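Tryparedoxin (Leishmania major, PDB 3S9F) probably acts as a thioredoxin-fold disulfide reductase that passes electrons through a CxxC cysteine pair to tryparedoxin peroxidase in the parasite's detoxification pathway. Local coordinates at residues T50-F55 / F83-A88; Q69-Y74 / M104-I109. All coordinates share one frame; numbering follows the deposited sequence.

Contact 1 of 2, residues T50-F55 / F83-A88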
loop_
_atom_site.group_PDB
_atom_site.type_symbol
_atom_site.label_atom_id
_atom_site.label_comp_id
_atom_site.label_asym_id
_atom_site.label_seq_id
_atom_site.Cartn_x
_atom_site.Cartn_y
_atom_site.Cartn_z
ATOM N N THR A 50 -12.239 3.161 14.550
ATOM C CA THR A 50 -12.992 3.138 13.304
ATOM C C THR A 50 -12.219 4.100 12.418
ATOM O O THR A 50 -11.802 5.154 12.894
ATOM C CB THR A 50 -14.433 3.677 13.492
ATOM O OG1 THR A 50 -15.125 2.825 14.414
ATOM C CG2 THR A 50 -15.189 3.666 12.184
ATOM N N VAL A 51 -11.979 3.725 11.159
ATOM C CA VAL A 51 -11.243 4.602 10.249
ATOM C C VAL A 51 -12.169 4.914 9.081
ATOM O O VAL A 51 -12.841 4.025 8.582
ATOM C CB VAL A 51 -9.892 3.952 9.750
ATOM C CG1 VAL A 51 -9.298 4.763 8.582
ATOM C CG2 VAL A 51 -8.849 3.863 10.873
ATOM N N PHE A 52 -12.195 6.171 8.640
ATOM C CA PHE A 52 -13.016 6.562 7.508
ATOM C C PHE A 52 -12.121 6.973 6.362
ATOM O O PHE A 52 -11.136 7.667 6.574
ATOM C CB PHE A 52 -13.881 7.775 7.868
ATOM C CG PHE A 52 -14.942 7.468 8.856
ATOM C CD1 PHE A 52 -14.704 7.599 10.229
ATOM C CD2 PHE A 52 -16.196 7.069 8.424
ATOM C CE1 PHE A 52 -15.714 7.312 11.158
ATOM C CE2 PHE A 52 -17.208 6.786 9.345
ATOM C CZ PHE A 52 -16.956 6.904 10.712
ATOM N N PHE A 53 -12.458 6.534 5.156
ATOM C CA PHE A 53 -11.907 7.178 3.955
ATOM C C PHE A 53 -12.891 8.259 3.525
ATOM O O PHE A 53 -14.088 7.996 3.391
ATOM C CB PHE A 53 -11.726 6.175 2.822
ATOM C CG PHE A 53 -10.615 5.201 3.054
ATOM C CD1 PHE A 53 -9.297 5.643 3.138
ATOM C CD2 PHE A 53 -10.890 3.842 3.188
ATOM C CE1 PHE A 53 -8.266 4.747 3.337
ATOM C CE2 PHE A 53 -9.856 2.932 3.396
ATOM C CZ PHE A 53 -8.551 3.386 3.483
ATOM N N TYR A 54 -12.402 9.484 3.318
ATOM C CA TYR A 54 -13.278 10.575 2.915
ATOM C C TYR A 54 -12.915 10.924 1.480
ATOM O O TYR A 54 -11.794 11.369 1.213
ATOM C CB TYR A 54 -13.033 11.804 3.810
ATOM C CG TYR A 54 -13.874 13.012 3.477
ATOM C CD1 TYR A 54 -13.308 14.289 3.471
ATOM C CD2 TYR A 54 -15.243 12.882 3.192
ATOM C CE1 TYR A 54 -14.105 15.438 3.153
ATOM C CE2 TYR A 54 -16.029 13.995 2.875
ATOM C CZ TYR A 54 -15.450 15.261 2.881
ATOM O OH TYR A 54 -16.241 16.343 2.576
ATOM N N PHE A 55 -13.850 10.677 0.567
ATOM C CA PHE A 55 -13.651 10.951 -0.869
ATOM C C PHE A 55 -14.237 12.309 -1.152
ATOM O O PHE A 55 -15.432 12.524 -0.959
ATOM C CB PHE A 55 -14.355 9.860 -1.702
ATOM C CG PHE A 55 -13.813 8.454 -1.444
ATOM C CD1 PHE A 55 -14.273 7.689 -0.348
ATOM C CD2 PHE A 55 -12.831 7.928 -2.258
ATOM C CE1 PHE A 55 -13.756 6.414 -0.091
ATOM C CE2 PHE A 55 -12.306 6.651 -2.038
ATOM C CZ PHE A 55 -12.778 5.873 -0.933
ATOM N N PHE A 83 -12.067 7.533 16.484
ATOM C CA PHE A 83 -11.996 7.341 15.027
ATOM C C PHE A 83 -10.931 8.217 14.377
ATOM O O PHE A 83 -10.451 9.177 14.985
ATOM C CB PHE A 83 -13.378 7.496 14.354
ATOM C CG PHE A 83 -13.956 8.892 14.404
ATOM C CD1 PHE A 83 -14.895 9.237 15.376
ATOM C CD2 PHE A 83 -13.621 9.848 13.426
ATOM C CE1 PHE A 83 -15.470 10.521 15.419
ATOM C CE2 PHE A 83 -14.184 11.148 13.464
ATOM C CZ PHE A 83 -15.105 11.485 14.462
ATOM N N GLU A 84 -10.523 7.832 13.166
ATOM C CA GLU A 84 -9.611 8.637 12.362
ATOM C C GLU A 84 -10.207 8.840 10.984
ATOM O O GLU A 84 -11.060 8.059 10.546
ATOM C CB GLU A 84 -8.215 7.963 12.289
ATOM C CG GLU A 84 -7.130 8.798 11.595
ATOM C CD GLU A 84 -6.981 10.183 12.199
ATOM O OE1 GLU A 84 -6.151 10.337 13.126
ATOM O OE2 GLU A 84 -7.703 11.112 11.767
ATOM N N ILE A 85 -9.788 9.901 10.297
ATOM C CA ILE A 85 -10.252 10.106 8.928
ATOM C C ILE A 85 -9.050 10.209 8.019
ATOM O O ILE A 85 -8.032 10.844 8.373
ATOM C CB ILE A 85 -11.177 11.334 8.772
ATOM C CG1 ILE A 85 -12.461 11.128 9.612
ATOM C CG2 ILE A 85 -11.590 11.522 7.289
ATOM C CD1 ILE A 85 -13.409 12.323 9.580
ATOM N N ILE A 86 -9.159 9.569 6.855
ATOM C CA ILE A 86 -8.107 9.651 5.849
ATOM C C ILE A 86 -8.686 10.212 4.565
ATOM O O ILE A 86 -9.572 9.597 3.964
ATOM C CB ILE A 86 -7.496 8.246 5.537
ATOM C CG1 ILE A 86 -6.907 7.622 6.807
ATOM C CG2 ILE A 86 -6.427 8.386 4.408
ATOM C CD1 ILE A 86 -6.527 6.126 6.678
ATOM N N LEU A 87 -8.196 11.367 4.136
ATOM C CA LEU A 87 -8.597 11.936 2.835
ATOM C C LEU A 87 -8.163 11.049 1.667
ATOM O O LEU A 87 -7.008 10.625 1.608
ATOM C CB LEU A 87 -8.021 13.351 2.672
ATOM C CG LEU A 87 -8.312 14.011 1.313
ATOM C CD1 LEU A 87 -9.834 14.305 1.146
ATOM C CD2 LEU A 87 -7.493 15.300 1.205
ATOM N N ALA A 88 -9.123 10.744 0.774
ATOM C CA ALA A 88 -8.846 10.037 -0.477
ATOM C C ALA A 88 -9.313 10.997 -1.563
ATOM O O ALA A 88 -10.481 10.980 -2.004
ATOM C CB ALA A 88 -9.600 8.713 -0.517
#
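The carbonyl oxygen of Phe-52 accepts the backbone N-H of Ile-86 at 2.8 Å and also lies 3.5 Å from Ile-85 CA in a CA-H...O contact. Amides and carbonyls of the two strands answer each other in turn: Glu-84 N bonds to Thr-50 O, Phe-52 N to Glu-84 O, Tyr-54 N to Ile-86 O, and Ala-88 N to Tyr-54 O, the last the straightest at 174°. Strands 50-56 and 83-89 are thus parallel neighbours in the central sheet, the two strands of a beta-alpha-beta unit whose connecting helix, 61-77, covers the face carrying Phe-83, Ile-85 and Tyr-54. On that face Phe-52 and Phe-83 form an offset edge-to-face pair, planes at 87°, the edge of Phe-52 turned toward the face of Phe-83. At this edge Phe-52 CE1 is 4.0 Å from Phe-83 CB. On the other face Ile-86 CD1 meets Val-51 CG1 at 3.6 Å, while its CB lies against Phe-53 CD1. Ala-88 CB makes a CH-pi contact over one face of the Phe-55 ring, 4.1 Å from its centroid. Tyr-54 OH is hydrogen-bonded to Thr-67 OG1 of the helix, and Val-24 and Leu-28 of the second subunit pack on Val-51 and Phe-53.

Contact 2 of 2, residues Q69-Y74 / M104-I109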
loop_
_atom_site.group_PDB
_atom_site.type_symbol
_atom_site.label_atom_id
_atom_site.label_comp_id
_atom_site.label_asym_id
_atom_site.label_seq_id
_atom_site.Cartn_x
_atom_site.Cartn_y
_atom_site.Cartn_z
ATOM N N GLN A 69 -18.609 20.790 8.101
ATOM C CA GLN A 69 -19.338 20.014 9.117
ATOM C C GLN A 69 -18.539 18.810 9.612
ATOM O O GLN A 69 -18.485 18.531 10.814
ATOM C CB GLN A 69 -20.676 19.501 8.593
ATOM C CG GLN A 69 -21.456 18.754 9.698
ATOM C CD GLN A 69 -22.909 18.484 9.360
ATOM O OE1 GLN A 69 -23.392 18.851 8.279
ATOM N NE2 GLN A 69 -23.624 17.846 10.298
ATOM N N LEU A 70 -17.943 18.091 8.669
ATOM C CA LEU A 70 -17.083 16.955 9.032
ATOM C C LEU A 70 -15.874 17.403 9.872
ATOM O O LEU A 70 -15.510 16.739 10.842
ATOM C CB LEU A 70 -16.657 16.197 7.771
ATOM C CG LEU A 70 -15.886 14.896 8.011
ATOM C CD1 LEU A 70 -16.686 13.894 8.846
ATOM C CD2 LEU A 70 -15.451 14.311 6.643
ATOM N N VAL A 71 -15.268 18.536 9.521
ATOM C CA VAL A 71 -14.157 19.097 10.327
ATOM C C VAL A 71 -14.590 19.348 11.777
ATOM O O VAL A 71 -13.894 18.970 12.735
ATOM C CB VAL A 71 -13.564 20.385 9.700
ATOM C CG1 VAL A 71 -12.621 21.078 10.687
ATOM C CG2 VAL A 71 -12.802 20.046 8.443
ATOM N N GLU A 72 -15.756 19.962 11.927
ATOM C CA GLU A 72 -16.289 20.257 13.248
ATOM C C GLU A 72 -16.596 18.953 14.013
ATOM O O GLU A 72 -16.274 18.836 15.196
ATOM C CB GLU A 72 -17.525 21.145 13.116
ATOM C CG GLU A 72 -17.986 21.797 14.399
ATOM C CD GLU A 72 -19.375 22.434 14.276
ATOM O OE1 GLU A 72 -19.969 22.429 13.165
ATOM O OE2 GLU A 72 -19.879 22.935 15.300
ATOM N N PHE A 73 -17.194 17.979 13.326
ATOM C CA PHE A 73 -17.534 16.697 13.946
ATOM C C PHE A 73 -16.286 15.956 14.423
ATOM O O PHE A 73 -16.265 15.422 15.531
ATOM C CB PHE A 73 -18.338 15.795 12.992
ATOM C CG PHE A 73 -18.835 14.528 13.645
ATOM C CD1 PHE A 73 -18.188 13.307 13.426
ATOM C CD2 PHE A 73 -19.937 14.561 14.501
ATOM C CE1 PHE A 73 -18.650 12.137 14.051
ATOM C CE2 PHE A 73 -20.404 13.406 15.125
ATOM C CZ PHE A 73 -19.760 12.188 14.897
ATOM N N TYR A 74 -15.255 15.925 13.576
ATOM C CA TYR A 74 -13.956 15.338 13.924
ATOM C C TYR A 74 -13.264 16.007 15.128
ATOM O O TYR A 74 -12.830 15.324 16.070
ATOM C CB TYR A 74 -13.051 15.429 12.721
ATOM C CG TYR A 74 -11.684 14.824 12.889
ATOM C CD1 TYR A 74 -11.413 13.527 12.446
ATOM C CD2 TYR A 74 -10.646 15.574 13.439
ATOM C CE1 TYR A 74 -10.134 12.992 12.559
ATOM C CE2 TYR A 74 -9.372 15.051 13.579
ATOM C CZ TYR A 74 -9.115 13.766 13.117
ATOM O OH TYR A 74 -7.839 13.274 13.228
ATOM N N MET A 104 -8.215 20.646 6.597
ATOM C CA MET A 104 -8.599 19.420 7.324
ATOM C C MET A 104 -7.645 19.079 8.454
ATOM O O MET A 104 -6.435 19.246 8.310
ATOM C CB MET A 104 -8.662 18.243 6.352
ATOM C CG MET A 104 -9.640 18.464 5.228
ATOM S SD MET A 104 -9.388 17.233 3.950
ATOM C CE MET A 104 -10.580 17.817 2.781
ATOM N N PRO A 105 -8.177 18.593 9.563
ATOM C CA PRO A 105 -7.370 18.255 10.740
ATOM C C PRO A 105 -6.926 16.801 10.779
ATOM O O PRO A 105 -6.251 16.396 11.703
ATOM C CB PRO A 105 -8.340 18.486 11.890
ATOM C CG PRO A 105 -9.653 18.284 11.315
ATOM C CD PRO A 105 -9.593 18.742 9.902
ATOM N N TRP A 106 -7.331 16.034 9.782
ATOM C CA TRP A 106 -7.056 14.613 9.753
ATOM C C TRP A 106 -5.913 14.204 8.816
ATOM O O TRP A 106 -5.068 15.002 8.490
ATOM C CB TRP A 106 -8.340 13.846 9.445
ATOM C CG TRP A 106 -9.066 14.361 8.282
ATOM C CD1 TRP A 106 -8.687 14.269 6.989
ATOM C CD2 TRP A 106 -10.318 15.047 8.282
ATOM N NE1 TRP A 106 -9.609 14.853 6.179
ATOM C CE2 TRP A 106 -10.627 15.338 6.950
ATOM C CE3 TRP A 106 -11.203 15.451 9.276
ATOM C CZ2 TRP A 106 -11.771 16.009 6.593
ATOM C CZ3 TRP A 106 -12.330 16.100 8.918
ATOM C CH2 TRP A 106 -12.608 16.385 7.590
ATOM N N LEU A 107 -5.902 12.937 8.417
ATOM C CA LEU A 107 -4.835 12.368 7.594
ATOM C C LEU A 107 -5.148 12.375 6.101
ATOM O O LEU A 107 -6.258 12.577 5.726
ATOM C CB LEU A 107 -4.599 10.914 7.993
ATOM C CG LEU A 107 -4.360 10.597 9.472
ATOM C CD1 LEU A 107 -4.114 9.138 9.730
ATOM C CD2 LEU A 107 -3.217 11.399 9.935
ATOM N N SER A 108 -4.151 12.110 5.270
ATOM C CA SER A 108 -4.437 11.956 3.826
ATOM C C SER A 108 -3.560 10.890 3.201
ATOM O O SER A 108 -2.418 10.694 3.559
ATOM C CB SER A 108 -4.239 13.292 3.062
ATOM O OG SER A 108 -4.610 13.177 1.689
ATOM N N ILE A 109 -4.117 10.201 2.219
ATOM C CA ILE A 109 -3.281 9.501 1.261
ATOM C C ILE A 109 -2.498 10.590 0.502
ATOM O O ILE A 109 -3.084 11.601 0.090
ATOM C CB ILE A 109 -4.182 8.695 0.305
ATOM C CG1 ILE A 109 -4.904 7.575 1.092
ATOM C CG2 ILE A 109 -3.364 8.138 -0.874
ATOM C CD1 ILE A 109 -6.132 6.984 0.341
#
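One face of the Tyr-74 ring receives the edge of the Trp-106 indole: CE3 of Trp-106 stands 3.6 Å above the plane, offset toward the rim, and the planes meet at 69° in an edge-to-face pair. Seen from the indole, Tyr-74 CB and the carbonyl carbon of Leu-70 lie at its edge, close to its plane, while Met-104 CB and Pro-105 CD, from its own segment, cover one face. The six-membered ring reaches on to the helix, where Trp-106 CH2 touches Leu-70 CG at 3.6 Å and Val-71 CG2 at 3.8 Å, both side chains crossing the indole at about a right angle. Trp-106 CG lies between its backbone N and carbonyl carbon (chi1 50°), which swings the indole back over Pro-105 and against the helix. Pro-105 slides past Tyr-74 in the opposite direction, its CG 3.6 Å from Tyr-74 CD2, and its CD rests on both methyls of Val-71. The contact is wholly apolar across the two segments; the hydroxyl of Tyr-74 has its partner in Glu-84, and Trp-106 O is met by Tyr-101 OH and Gln-37 NE2. Here helix 61-77 of the beta-alpha-beta unit, at whose start lies the CxxC pair Cys-60 and Cys-63, packs on the loop leading into strand 107-108 of the thioredoxin-fold sheet.

Overall arrangement
The centres of contacts 1 and 2 lie about 8 Å apart, and the centre of contact 1 is only about 2 Å from that of the chain. Their segments alternate along the sequence: strand 50-56, helix 61-77, strand 83-89, then the approach to strand 107-108. Contact 1 joins the two strands flanking the helix in sequence, whereas contact 2 ties that helix to the loop leading into strand 107-108, the neighbour of 83-89. Two probable hydrogen bonds join the contacts: Leu-87 N to Leu-107 O at 2.8 Å, and Glu-84 OE2 with Tyr-74 OH at 2.6 Å. The strands of contact 1 thus form part of the sheet on which the CxxC-bearing helix of contact 2 lies.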